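Local coordinates for protein proteolytically activated form of PPO4 Tyrosinase (Agaricus bisporus var. bisporus H97, PDB 4OUA) that catalyses, as a dicopper tyrosinase, the o-hydroxylation of monophenols and the oxidation of the resulting o-diphenols to o-quinones, the initial step of melanin synthesis, at residues K110-H115 against T152-T157; L30-L35 against I159-P164; I96-L101 against D125-Y130; K145-K150 against P164-S169. One frame throughout, in Å; residues are numbered along the deposited sequence.

Contact 3 is fully buried and lies nearest the copper centre, whereas contact 4 sits at the surface and contacts 1 and 2 are partly buried. Contacts 1, 2 and 4 all hold the hairpin of strands 148-152 and 158-162: contact 1 takes its turn, contact 2 sets helix 25-39 against it, and contact 4 joins its base to the chain that follows. Contacts 2 and 4 share Pro164. Helix 25-39 also touches helix 86-109 of contact 3. The chemistry changes with place: aromatic packing and one backbone bond in contact 1, apolar packing in contact 2, a buried carboxylate in contact 3, and a weak salt bridge in contact 4.

Contact 1: K110-H115 against T152-T157; sequences KKFTVH and TNYDGT. With TEW (6-tungstotellurate(VI)), chain G.
Tyr154 lies alongside Lys111 and reaches Phe112 with one edge of its ring. Starting at its root, Tyr154 CB sits 3.4 Å from Lys111 O, and CG stays near the same oxygen. CD1 does double duty: it is 3.4 Å from Lys111 CB and stands 3.9 Å above the ring plane of Phe112, over its centre. This is an edge-to-face pair, centroids 5.0 Å apart and planes at 59°. CE1 keeps company with Lys111 CB, and further out CZ and OH follow the lysine chain at CD, with OH 4.0 Å from Lys111 CD. The tyrosine belongs to a type I turn, Asn153 to Gly156, which closes the hairpin of strands 148-152 and 158-162; with Gly156 at positive phi and Asn153 N bonded to Thr157 O, it is the classic G1-bulge form. Tyr154 O points out of the turn to take Thr113 N at 2.7 Å, nearly straight at 171°. Thr113 OG1 adds only a weak bond to that oxygen. Phe112 is also stacked on Trp119. Beyond it, Val114 CG2 packs 3.4 Å from Asp155 O, and His115, the N-cap of helix 116-125, gives its backbone N to O13 of the tungstotellurate while ND1 points at O1. Lys117 N and Glu118 N bind the same polyanion, whose charge probably suits the positive end of the helix dipole.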
# COMPACT_ATOMS: atom_id res chain seq x y z
N LYS A 110 -16.75 5.42 -18.22
CA LYS A 110 -18.03 5.50 -18.92
C LYS A 110 -18.46 6.95 -19.12
O LYS A 110 -19.35 7.23 -19.92
CB LYS A 110 -19.11 4.73 -18.16
CG LYS A 110 -18.77 3.27 -17.91
CD LYS A 110 -18.32 2.59 -19.20
CE LYS A 110 -17.78 1.19 -18.93
NZ LYS A 110 -17.22 0.57 -20.16
N LYS A 111 -17.83 7.86 -18.39
CA LYS A 111 -18.15 9.28 -18.49
C LYS A 111 -17.45 9.93 -19.68
O LYS A 111 -17.81 11.02 -20.11
CB LYS A 111 -17.77 10.01 -17.21
CG LYS A 111 -18.52 9.54 -15.97
CD LYS A 111 -18.17 10.39 -14.76
CE LYS A 111 -18.85 9.86 -13.51
NZ LYS A 111 -18.43 8.46 -13.21
N PHE A 112 -16.44 9.25 -20.21
CA PHE A 112 -15.72 9.75 -21.38
C PHE A 112 -16.62 9.69 -22.61
O PHE A 112 -17.33 8.71 -22.83
CB PHE A 112 -14.44 8.96 -21.61
CG PHE A 112 -13.35 9.25 -20.61
CD1 PHE A 112 -13.25 8.51 -19.44
CD2 PHE A 112 -12.44 10.26 -20.84
CE1 PHE A 112 -12.26 8.78 -18.52
CE2 PHE A 112 -11.44 10.53 -19.93
CZ PHE A 112 -11.35 9.79 -18.76
N THR A 113 -16.58 10.76 -23.41
CA THR A 113 -17.43 10.86 -24.58
C THR A 113 -16.75 10.28 -25.82
O THR A 113 -17.41 9.89 -26.78
CB THR A 113 -17.82 12.32 -24.87
OG1 THR A 113 -18.34 12.92 -23.67
CG2 THR A 113 -18.87 12.39 -25.97
N VAL A 114 -15.43 10.22 -25.77
CA VAL A 114 -14.65 9.69 -26.89
C VAL A 114 -13.68 8.62 -26.41
O VAL A 114 -13.20 8.65 -25.28
CB VAL A 114 -13.87 10.81 -27.60
CG1 VAL A 114 -14.82 11.73 -28.34
CG2 VAL A 114 -13.03 11.59 -26.60
N HIS A 115 -13.39 7.66 -27.29
CA HIS A 115 -12.46 6.58 -26.98
C HIS A 115 -12.97 5.76 -25.80
O HIS A 115 -12.19 5.33 -24.95
CB HIS A 115 -11.07 7.14 -26.69
CG HIS A 115 -10.69 8.30 -27.55
ND1 HIS A 115 -10.48 8.19 -28.91
CD2 HIS A 115 -10.50 9.61 -27.25
CE1 HIS A 115 -10.17 9.38 -29.40
NE2 HIS A 115 -10.18 10.25 -28.42
N THR A 152 -6.69 14.16 -18.72
CA THR A 152 -7.52 14.28 -19.91
C THR A 152 -8.99 14.36 -19.51
O THR A 152 -9.48 13.52 -18.76
CB THR A 152 -7.30 13.11 -20.88
OG1 THR A 152 -5.97 13.15 -21.40
CG2 THR A 152 -8.29 13.18 -22.03
N ASN A 153 -9.68 15.38 -20.02
CA ASN A 153 -11.09 15.56 -19.70
C ASN A 153 -11.96 14.56 -20.43
O ASN A 153 -11.50 13.87 -21.35
CB ASN A 153 -11.53 16.99 -20.03
CG ASN A 153 -12.58 17.50 -19.07
OD1 ASN A 153 -13.20 16.73 -18.34
ND2 ASN A 153 -12.78 18.82 -19.06
N TYR A 154 -13.23 14.47 -20.04
CA TYR A 154 -14.14 13.47 -20.58
C TYR A 154 -14.46 13.70 -22.05
O TYR A 154 -15.11 12.87 -22.69
CB TYR A 154 -15.43 13.43 -19.77
CG TYR A 154 -15.23 13.10 -18.31
CD1 TYR A 154 -14.94 11.80 -17.91
CD2 TYR A 154 -15.33 14.07 -17.33
CE1 TYR A 154 -14.75 11.48 -16.58
CE2 TYR A 154 -15.14 13.77 -15.99
CZ TYR A 154 -14.85 12.47 -15.62
OH TYR A 154 -14.66 12.16 -14.29
N ASP A 155 -14.01 14.83 -22.59
CA ASP A 155 -14.21 15.13 -24.00
C ASP A 155 -12.92 14.95 -24.79
O ASP A 155 -12.92 14.97 -26.02
CB ASP A 155 -14.75 16.56 -24.18
CG ASP A 155 -14.00 17.57 -23.34
OD1 ASP A 155 -12.80 17.36 -23.07
OD2 ASP A 155 -14.62 18.59 -22.95
N GLY A 156 -11.81 14.78 -24.08
CA GLY A 156 -10.52 14.55 -24.71
C GLY A 156 -9.54 15.69 -24.49
O GLY A 156 -8.33 15.52 -24.66
N THR A 157 -10.06 16.85 -24.12
CA THR A 157 -9.22 18.02 -23.87
C THR A 157 -8.45 17.85 -22.56
O THR A 157 -8.89 17.16 -21.65
CB THR A 157 -10.06 19.31 -23.80
OG1 THR A 157 -11.00 19.22 -22.73
CG2 THR A 157 -10.81 19.52 -25.11
O1 TEW G . -11.43 6.94 -30.81
O2 TEW G . -13.24 6.84 -32.66
O3 TEW G . -10.40 6.30 -33.07
O4 TEW G . -12.58 9.17 -31.94
O5 TEW G . -11.53 8.35 -34.46
O6 TEW G . -9.91 8.92 -32.32
O7 TEW G . -11.89 4.53 -31.62
O8 TEW G . -8.58 6.54 -30.95
O9 TEW G . -9.04 4.09 -32.15
O10 TEW G . -10.21 4.68 -29.69
O11 TEW G . -14.70 4.99 -31.23
O12 TEW G . -12.99 5.00 -29.30
O13 TEW G . -14.11 7.34 -30.22
O14 TEW G . -15.91 7.42 -31.97
O15 TEW G . -14.71 9.17 -33.70
O16 TEW G . -15.04 9.95 -31.08
O17 TEW G . -13.32 2.64 -30.17
O18 TEW G . -11.49 2.86 -28.03
O19 TEW G . -10.72 2.07 -30.55
O20 TEW G . -15.68 5.27 -28.88
O21 TEW G . -14.70 3.09 -27.81
O22 TEW G . -16.11 2.73 -30.14
O23 TEW G . -17.54 5.56 -30.88
O31 TEW G . -16.85 7.74 -29.34
TE1 TEW G . -13.05 5.93 -30.98
W1 TEW G . -11.29 8.00 -32.79
W2 TEW G . -9.84 5.43 -31.43
W3 TEW G . -14.46 8.65 -32.07
W4 TEW G . -11.55 3.32 -29.69
W5 TEW G . -14.82 3.63 -29.45
W6 TEW G . -16.18 6.48 -30.31

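Contact 2: L30-L35 against I159-P164; sequences LYIRAL and ITVRNP
Asn163 ND2 is gripped by two backbone carbonyls, those of Glu142 and Leu146, while OD1 takes the N-H of Ile165 and rests 4.1 Å from Ile32 CD1. The amide thus makes its own bonds on the hairpin side, and the rest is mainly apolar, apart from the Arg33 head laid against aliphatic side chains. Ile32 and Pro164 carry most of the packing. The CG2 branch of Ile32, anti to the backbone N, touches Pro164 CD at 3.6 Å and slides past Val161 CG2 at 3.8 Å. The proline ring crosses this isoleucine at about a right angle, with CG 3.6 Å from Ile32 O. One turn further along, Leu35 CG packs 4.1 Å from Pro164 CB. On the other flank, Arg33 bends at chi2 (-60°), and its guanidinium ends beside the strand, NH2 lying 3.4 Å from Ile159 CD1 and NH1 near Val161 CG1. The same arginine also touches Asn153 and Tyr154 at the hairpin turn. Helix 30-35 and strand 159-162 run at 37° with axes 10.3 Å apart. Helix and strand are therefore held by van der Waals packing without directional bonds, and even Arg33 meets Ile159 and Val161 through contact alone.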
# COMPACT_ATOMS: atom_id res chain seq x y z
N LEU A 30 -7.37 8.22 -15.00
CA LEU A 30 -8.30 7.31 -14.34
C LEU A 30 -8.03 7.23 -12.85
O LEU A 30 -8.95 7.10 -12.04
CB LEU A 30 -8.24 5.92 -14.96
CG LEU A 30 -8.89 5.75 -16.34
CD1 LEU A 30 -8.78 4.31 -16.82
CD2 LEU A 30 -10.35 6.19 -16.29
N TYR A 31 -6.75 7.32 -12.48
CA TYR A 31 -6.35 7.23 -11.09
C TYR A 31 -6.76 8.49 -10.32
O TYR A 31 -7.25 8.40 -9.19
CB TYR A 31 -4.84 7.01 -10.98
CG TYR A 31 -4.37 6.62 -9.60
CD1 TYR A 31 -4.50 5.32 -9.14
CD2 TYR A 31 -3.81 7.56 -8.74
CE1 TYR A 31 -4.08 4.96 -7.87
CE2 TYR A 31 -3.38 7.21 -7.47
CZ TYR A 31 -3.52 5.91 -7.05
OH TYR A 31 -3.10 5.55 -5.78
N ILE A 32 -6.55 9.65 -10.93
CA ILE A 32 -6.92 10.92 -10.31
C ILE A 32 -8.43 11.06 -10.16
O ILE A 32 -8.92 11.60 -9.17
CB ILE A 32 -6.39 12.12 -11.12
CG1 ILE A 32 -4.86 12.04 -11.25
CG2 ILE A 32 -6.81 13.43 -10.47
CD1 ILE A 32 -4.13 12.10 -9.94
N ARG A 33 -9.16 10.55 -11.15
CA ARG A 33 -10.62 10.59 -11.10
C ARG A 33 -11.17 9.61 -10.08
O ARG A 33 -12.02 9.97 -9.26
CB ARG A 33 -11.21 10.29 -12.48
CG ARG A 33 -10.96 11.37 -13.53
CD ARG A 33 -11.55 12.70 -13.10
NE ARG A 33 -11.69 13.62 -14.22
CZ ARG A 33 -12.11 14.88 -14.11
NH1 ARG A 33 -12.43 15.38 -12.93
NH2 ARG A 33 -12.21 15.64 -15.19
N ALA A 34 -10.69 8.37 -10.13
CA ALA A 34 -11.20 7.31 -9.26
C ALA A 34 -10.83 7.56 -7.80
O ALA A 34 -11.61 7.27 -6.90
CB ALA A 34 -10.68 5.96 -9.72
N LEU A 35 -9.63 8.09 -7.58
CA LEU A 35 -9.16 8.38 -6.23
C LEU A 35 -9.98 9.51 -5.60
O LEU A 35 -10.32 9.46 -4.42
CB LEU A 35 -7.68 8.73 -6.24
CG LEU A 35 -7.03 9.00 -4.88
CD1 LEU A 35 -7.25 7.82 -3.95
CD2 LEU A 35 -5.55 9.29 -5.05
N ILE A 159 -7.13 19.05 -19.07
CA ILE A 159 -7.48 19.97 -18.00
C ILE A 159 -6.59 19.77 -16.78
O ILE A 159 -5.81 18.82 -16.72
CB ILE A 159 -8.95 19.81 -17.57
CG1 ILE A 159 -9.10 18.58 -16.67
CG2 ILE A 159 -9.85 19.72 -18.79
CD1 ILE A 159 -10.48 18.44 -16.06
N THR A 160 -6.71 20.68 -15.81
CA THR A 160 -5.96 20.55 -14.56
C THR A 160 -6.90 20.60 -13.37
O THR A 160 -7.57 21.60 -13.13
CB THR A 160 -4.90 21.66 -14.42
OG1 THR A 160 -5.54 22.94 -14.32
CG2 THR A 160 -3.96 21.66 -15.62
N VAL A 161 -6.95 19.50 -12.63
CA VAL A 161 -7.80 19.41 -11.44
C VAL A 161 -6.93 19.26 -10.20
O VAL A 161 -5.75 18.94 -10.30
CB VAL A 161 -8.78 18.22 -11.53
CG1 VAL A 161 -9.61 18.33 -12.80
CG2 VAL A 161 -8.02 16.91 -11.50
N ARG A 162 -7.52 19.48 -9.03
CA ARG A 162 -6.77 19.40 -7.78
C ARG A 162 -6.28 17.97 -7.54
O ARG A 162 -6.95 17.00 -7.88
CB ARG A 162 -7.61 19.89 -6.60
CG ARG A 162 -8.86 19.07 -6.31
CD ARG A 162 -9.68 19.75 -5.22
NE ARG A 162 -10.79 18.92 -4.75
CZ ARG A 162 -11.92 18.72 -5.44
NH1 ARG A 162 -12.07 19.28 -6.63
NH2 ARG A 162 -12.88 17.96 -4.93
N ASN A 163 -5.09 17.87 -6.96
CA ASN A 163 -4.43 16.58 -6.76
C ASN A 163 -4.92 15.86 -5.51
O ASN A 163 -4.69 16.31 -4.39
CB ASN A 163 -2.91 16.78 -6.68
CG ASN A 163 -2.15 15.48 -6.86
OD1 ASN A 163 -2.72 14.39 -6.80
ND2 ASN A 163 -0.84 15.59 -7.07
N PRO A 164 -5.61 14.72 -5.70
CA PRO A 164 -6.12 13.92 -4.59
C PRO A 164 -5.04 13.03 -3.97
O PRO A 164 -5.28 12.40 -2.94
CB PRO A 164 -7.21 13.07 -5.25
CG PRO A 164 -6.73 12.89 -6.65
CD PRO A 164 -6.01 14.17 -7.01

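Contact 3: I96-L101 against D125-Y130; sequences IYEQIL and DLRQPY
Glu98 reaches out from helix 86-109 to the backbone of Gln128. Its chain is stretched, CG anti to the backbone N (chi1 -179°) and CD anti in turn, which brings CD close to the Gln128 backbone. The bond from Gln128 N to Glu98 OE2 measures 3.0 Å, although the position of OE2 is doubtful in the model. The other oxygen, OE1, forms a salt bridge with Arg15. Arg127 passes the glutamate at a slant, with guanidinium and carboxylate planes nearly perpendicular, and its NE stays beyond salt-bridge distance. Instead it folds back at chi2 (-68°) on its own stretch of chain: NH1 donates to Leu126 O at 2.9 Å, with the oxygen in the guanidinium plane but the nitrogen above the carbonyl plane. NH1 also serves Glu124 O, and NE serves Asn348 O, so the head is fixed by backbone carbonyls. An alanine in place of Glu98 would probably leave the Gln128 N-H without this acceptor and Arg15 without this carboxylate. The Gln128 chain bends at chi2 and lays its amide at the edge of the Tyr97 ring near CE2, the planes 53° apart, with Leu101 CD2 beside it. Tyr97 is stacked on Trp279 as well. Gln128 O takes a bond from Ser283 on helix 277-295, and the side chain of Gln128 lies about 8 Å from that of the copper ligand His282. This is packing behind the copper-binding helices, part of the four-helix-bundle core that holds the dicopper centre in tyrosinases.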
# COMPACT_ATOMS: atom_id res chain seq x y z
N ILE A 96 -7.68 -5.32 -1.95
CA ILE A 96 -9.04 -4.82 -1.80
C ILE A 96 -9.10 -3.36 -2.23
O ILE A 96 -10.07 -2.93 -2.85
CB ILE A 96 -9.55 -4.95 -0.35
CG1 ILE A 96 -11.02 -4.55 -0.27
CG2 ILE A 96 -8.71 -4.12 0.60
CD1 ILE A 96 -11.92 -5.37 -1.18
N TYR A 97 -8.05 -2.61 -1.91
CA TYR A 97 -7.95 -1.21 -2.31
C TYR A 97 -7.89 -1.09 -3.82
O TYR A 97 -8.66 -0.34 -4.42
CB TYR A 97 -6.73 -0.56 -1.68
CG TYR A 97 -6.62 0.92 -1.97
CD1 TYR A 97 -7.29 1.85 -1.19
CD2 TYR A 97 -5.83 1.39 -3.02
CE1 TYR A 97 -7.19 3.21 -1.45
CE2 TYR A 97 -5.73 2.74 -3.28
CZ TYR A 97 -6.41 3.64 -2.50
OH TYR A 97 -6.30 4.99 -2.76
N GLU A 98 -6.96 -1.82 -4.43
CA GLU A 98 -6.81 -1.85 -5.88
C GLU A 98 -8.11 -2.29 -6.55
O GLU A 98 -8.48 -1.77 -7.61
CB GLU A 98 -5.67 -2.78 -6.27
CG GLU A 98 -5.41 -2.86 -7.76
CD GLU A 98 -4.33 -3.87 -8.11
OE1 GLU A 98 -4.40 -5.02 -7.61
OE2 GLU A 98 -3.41 -3.52 -8.88
N GLN A 99 -8.79 -3.25 -5.93
CA GLN A 99 -10.07 -3.73 -6.43
C GLN A 99 -11.12 -2.62 -6.43
O GLN A 99 -11.69 -2.29 -7.47
CB GLN A 99 -10.56 -4.91 -5.58
CG GLN A 99 -11.98 -5.36 -5.89
CD GLN A 99 -12.48 -6.40 -4.90
OE1 GLN A 99 -11.71 -7.19 -4.37
NE2 GLN A 99 -13.79 -6.39 -4.65
N ILE A 100 -11.37 -2.06 -5.25
CA ILE A 100 -12.35 -0.98 -5.10
C ILE A 100 -11.98 0.23 -5.95
O ILE A 100 -12.85 0.88 -6.53
CB ILE A 100 -12.47 -0.54 -3.64
CG1 ILE A 100 -13.06 -1.68 -2.79
CG2 ILE A 100 -13.33 0.70 -3.53
CD1 ILE A 100 -14.42 -2.15 -3.27
N LEU A 101 -10.68 0.51 -6.03
CA LEU A 101 -10.20 1.67 -6.78
C LEU A 101 -10.44 1.50 -8.28
O LEU A 101 -10.70 2.48 -8.98
CB LEU A 101 -8.72 1.90 -6.51
CG LEU A 101 -8.15 3.21 -7.06
CD1 LEU A 101 -8.92 4.40 -6.52
CD2 LEU A 101 -6.67 3.33 -6.72
N ASP A 125 -7.02 -2.51 -17.17
CA ASP A 125 -5.59 -2.74 -16.95
C ASP A 125 -5.08 -1.98 -15.74
O ASP A 125 -3.94 -2.18 -15.31
CB ASP A 125 -4.79 -2.34 -18.19
CG ASP A 125 -5.18 -3.12 -19.43
OD1 ASP A 125 -5.77 -4.22 -19.28
OD2 ASP A 125 -4.91 -2.64 -20.55
N LEU A 126 -5.91 -1.10 -15.19
CA LEU A 126 -5.50 -0.24 -14.09
C LEU A 126 -5.12 -1.03 -12.84
O LEU A 126 -5.89 -1.87 -12.37
CB LEU A 126 -6.60 0.77 -13.75
CG LEU A 126 -6.24 1.75 -12.64
CD1 LEU A 126 -4.98 2.52 -13.00
CD2 LEU A 126 -7.39 2.70 -12.37
N ARG A 127 -3.93 -0.75 -12.32
CA ARG A 127 -3.45 -1.40 -11.10
C ARG A 127 -2.76 -0.36 -10.22
O ARG A 127 -2.37 0.70 -10.69
CB ARG A 127 -2.48 -2.54 -11.44
CG ARG A 127 -3.08 -3.65 -12.29
CD ARG A 127 -4.12 -4.44 -11.52
NE ARG A 127 -4.55 -5.63 -12.25
CZ ARG A 127 -5.48 -5.63 -13.19
NH1 ARG A 127 -6.09 -4.50 -13.52
NH2 ARG A 127 -5.81 -6.75 -13.81
N GLN A 128 -2.60 -0.68 -8.94
CA GLN A 128 -1.97 0.24 -8.00
C GLN A 128 -0.46 0.37 -8.26
O GLN A 128 0.29 -0.59 -8.07
CB GLN A 128 -2.21 -0.20 -6.56
CG GLN A 128 -1.53 0.67 -5.52
CD GLN A 128 -1.96 2.13 -5.59
OE1 GLN A 128 -1.13 3.03 -5.61
NE2 GLN A 128 -3.27 2.36 -5.62
N PRO A 129 -0.02 1.56 -8.70
CA PRO A 129 1.40 1.83 -8.94
C PRO A 129 2.22 1.76 -7.66
O PRO A 129 1.67 1.94 -6.58
CB PRO A 129 1.39 3.25 -9.51
CG PRO A 129 0.15 3.86 -8.96
CD PRO A 129 -0.85 2.75 -8.91
N TYR A 130 3.52 1.49 -7.79
CA TYR A 130 4.37 1.37 -6.61
C TYR A 130 5.43 2.47 -6.57
O TYR A 130 5.88 2.95 -7.60
CB TYR A 130 5.04 -0.01 -6.56
CG TYR A 130 5.99 -0.29 -7.71
CD1 TYR A 130 7.30 0.15 -7.68
CD2 TYR A 130 5.56 -1.01 -8.82
CE1 TYR A 130 8.17 -0.11 -8.72
CE2 TYR A 130 6.42 -1.28 -9.87
CZ TYR A 130 7.72 -0.82 -9.82
OH TYR A 130 8.58 -1.08 -10.86

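Contact 4: K145-K150 against P164-S169; sequences KLEQVK and PILRYS
Glu147 and Arg167 meet in a salt bridge, and Leu166 packs against the glutamate. Taking the charged pair first, Arg167 NH1 lies 3.3 Å from Glu147 OE1 and NH2 the same 3.3 Å from Glu147 OE2. The two groups meet edge to edge, nearly coplanar (13°), through two weak bonds of one salt bridge. Bends in each chain make the pairing possible: Glu147 turns at chi2 (-72°), and Arg167 starts with CG in the crowded position between backbone N and carbonyl carbon (chi1 63°) before turning again at chi3. NH2 is shared with Glu199, which forms a second salt bridge to it. The apolar part is Leu166. Its CD1 sits 3.6 Å from Leu146 O and 3.8 Å from Glu147 CD, while CD2 lies 3.9 Å from Lys145 N; the leucine and glutamate side chains cross at about a right angle. Leu166 CB also stands 3.9 Å above the guanidinium plane of its neighbour Arg167, offset toward the rim. An alanine at Leu166 would probably open a gap beside Leu146 O and leave the Glu147 carboxylate, without the methyl that backs its CD, held in this contact by weak bonds alone. The contact joins the link from helix 141-144 into strand 148-152 to the loop after strand 158-162. Two weak bonds at the surface suggest that Glu147 is a secondary partner of an arginine already paired with Glu199, while the leucine supplies the close packing.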
# COMPACT_ATOMS: atom_id res chain seq x y z
N LYS A 145 4.29 17.28 -4.67
CA LYS A 145 4.38 18.73 -4.77
C LYS A 145 3.24 19.41 -5.52
O LYS A 145 2.71 20.43 -5.07
CB LYS A 145 5.72 19.12 -5.42
CG LYS A 145 5.94 20.61 -5.55
CD LYS A 145 7.41 20.94 -5.78
CE LYS A 145 7.95 20.25 -7.02
NZ LYS A 145 9.40 20.55 -7.23
N LEU A 146 2.85 18.86 -6.67
CA LEU A 146 1.86 19.50 -7.54
C LEU A 146 0.46 19.55 -6.93
O LEU A 146 -0.23 18.53 -6.85
CB LEU A 146 1.81 18.79 -8.89
CG LEU A 146 3.04 18.96 -9.79
CD1 LEU A 146 2.89 18.13 -11.05
CD2 LEU A 146 3.24 20.43 -10.14
N GLU A 147 0.04 20.75 -6.54
CA GLU A 147 -1.32 20.97 -6.03
C GLU A 147 -2.36 20.68 -7.11
O GLU A 147 -3.43 20.14 -6.83
CB GLU A 147 -1.48 22.40 -5.53
CG GLU A 147 -0.77 22.68 -4.22
CD GLU A 147 -1.45 22.03 -3.03
OE1 GLU A 147 -2.62 21.60 -3.18
OE2 GLU A 147 -0.82 21.95 -1.95
N GLN A 148 -2.03 21.05 -8.35
CA GLN A 148 -2.89 20.76 -9.49
C GLN A 148 -2.16 19.83 -10.45
O GLN A 148 -0.94 19.92 -10.60
CB GLN A 148 -3.30 22.06 -10.20
CG GLN A 148 -3.91 23.11 -9.29
CD GLN A 148 -5.39 22.88 -9.02
OE1 GLN A 148 -6.10 22.32 -9.86
NE2 GLN A 148 -5.86 23.31 -7.86
N VAL A 149 -2.90 18.93 -11.09
CA VAL A 149 -2.30 17.97 -12.01
C VAL A 149 -3.04 17.92 -13.34
O VAL A 149 -4.25 18.08 -13.39
CB VAL A 149 -2.26 16.55 -11.40
CG1 VAL A 149 -1.29 16.50 -10.22
CG2 VAL A 149 -3.65 16.11 -10.99
N LYS A 150 -2.29 17.68 -14.41
CA LYS A 150 -2.86 17.61 -15.75
C LYS A 150 -3.44 16.23 -16.05
O LYS A 150 -2.75 15.21 -15.96
CB LYS A 150 -1.81 17.95 -16.81
CG LYS A 150 -1.26 19.37 -16.72
CD LYS A 150 -0.21 19.59 -17.81
CE LYS A 150 0.37 20.99 -17.74
NZ LYS A 150 1.43 21.19 -18.76
N PRO A 164 -5.61 14.72 -5.70
CA PRO A 164 -6.12 13.92 -4.59
C PRO A 164 -5.04 13.03 -3.97
O PRO A 164 -5.28 12.40 -2.94
CB PRO A 164 -7.21 13.07 -5.25
CG PRO A 164 -6.73 12.89 -6.65
CD PRO A 164 -6.01 14.17 -7.01
N ILE A 165 -3.87 13.00 -4.59
CA ILE A 165 -2.77 12.16 -4.12
C ILE A 165 -2.03 12.79 -2.94
O ILE A 165 -1.47 12.08 -2.11
CB ILE A 165 -1.77 11.87 -5.26
CG1 ILE A 165 -2.47 11.17 -6.42
CG2 ILE A 165 -0.61 11.03 -4.75
CD1 ILE A 165 -1.55 10.80 -7.56
N LEU A 166 -2.04 14.11 -2.87
CA LEU A 166 -1.33 14.82 -1.81
C LEU A 166 -1.90 14.54 -0.43
O LEU A 166 -1.16 14.26 0.51
CB LEU A 166 -1.36 16.33 -2.07
CG LEU A 166 -0.55 16.84 -3.27
CD1 LEU A 166 -0.50 18.36 -3.27
CD2 LEU A 166 0.85 16.25 -3.27
N ARG A 167 -3.23 14.59 -0.30
CA ARG A 167 -3.86 14.48 1.00
C ARG A 167 -5.32 14.04 0.90
O ARG A 167 -5.96 14.25 -0.13
CB ARG A 167 -3.78 15.81 1.74
CG ARG A 167 -4.54 16.93 1.04
CD ARG A 167 -4.26 18.29 1.66
NE ARG A 167 -2.86 18.68 1.52
CZ ARG A 167 -2.35 19.32 0.47
NH1 ARG A 167 -3.13 19.64 -0.55
NH2 ARG A 167 -1.06 19.63 0.44
N TYR A 168 -5.83 13.43 1.96
CA TYR A 168 -7.25 13.13 2.06
C TYR A 168 -7.94 14.13 2.99
O TYR A 168 -7.40 14.48 4.04
CB TYR A 168 -7.48 11.71 2.57
CG TYR A 168 -8.93 11.44 2.94
CD1 TYR A 168 -9.91 11.35 1.96
CD2 TYR A 168 -9.31 11.27 4.26
CE1 TYR A 168 -11.23 11.11 2.28
CE2 TYR A 168 -10.63 11.02 4.60
CZ TYR A 168 -11.58 10.94 3.60
OH TYR A 168 -12.90 10.70 3.93
N SER A 169 -9.11 14.59 2.58
CA SER A 169 -9.89 15.52 3.40
C SER A 169 -10.99 14.77 4.14
O SER A 169 -11.90 14.22 3.52
CB SER A 169 -10.48 16.63 2.55
OG SER A 169 -9.47 17.37 1.88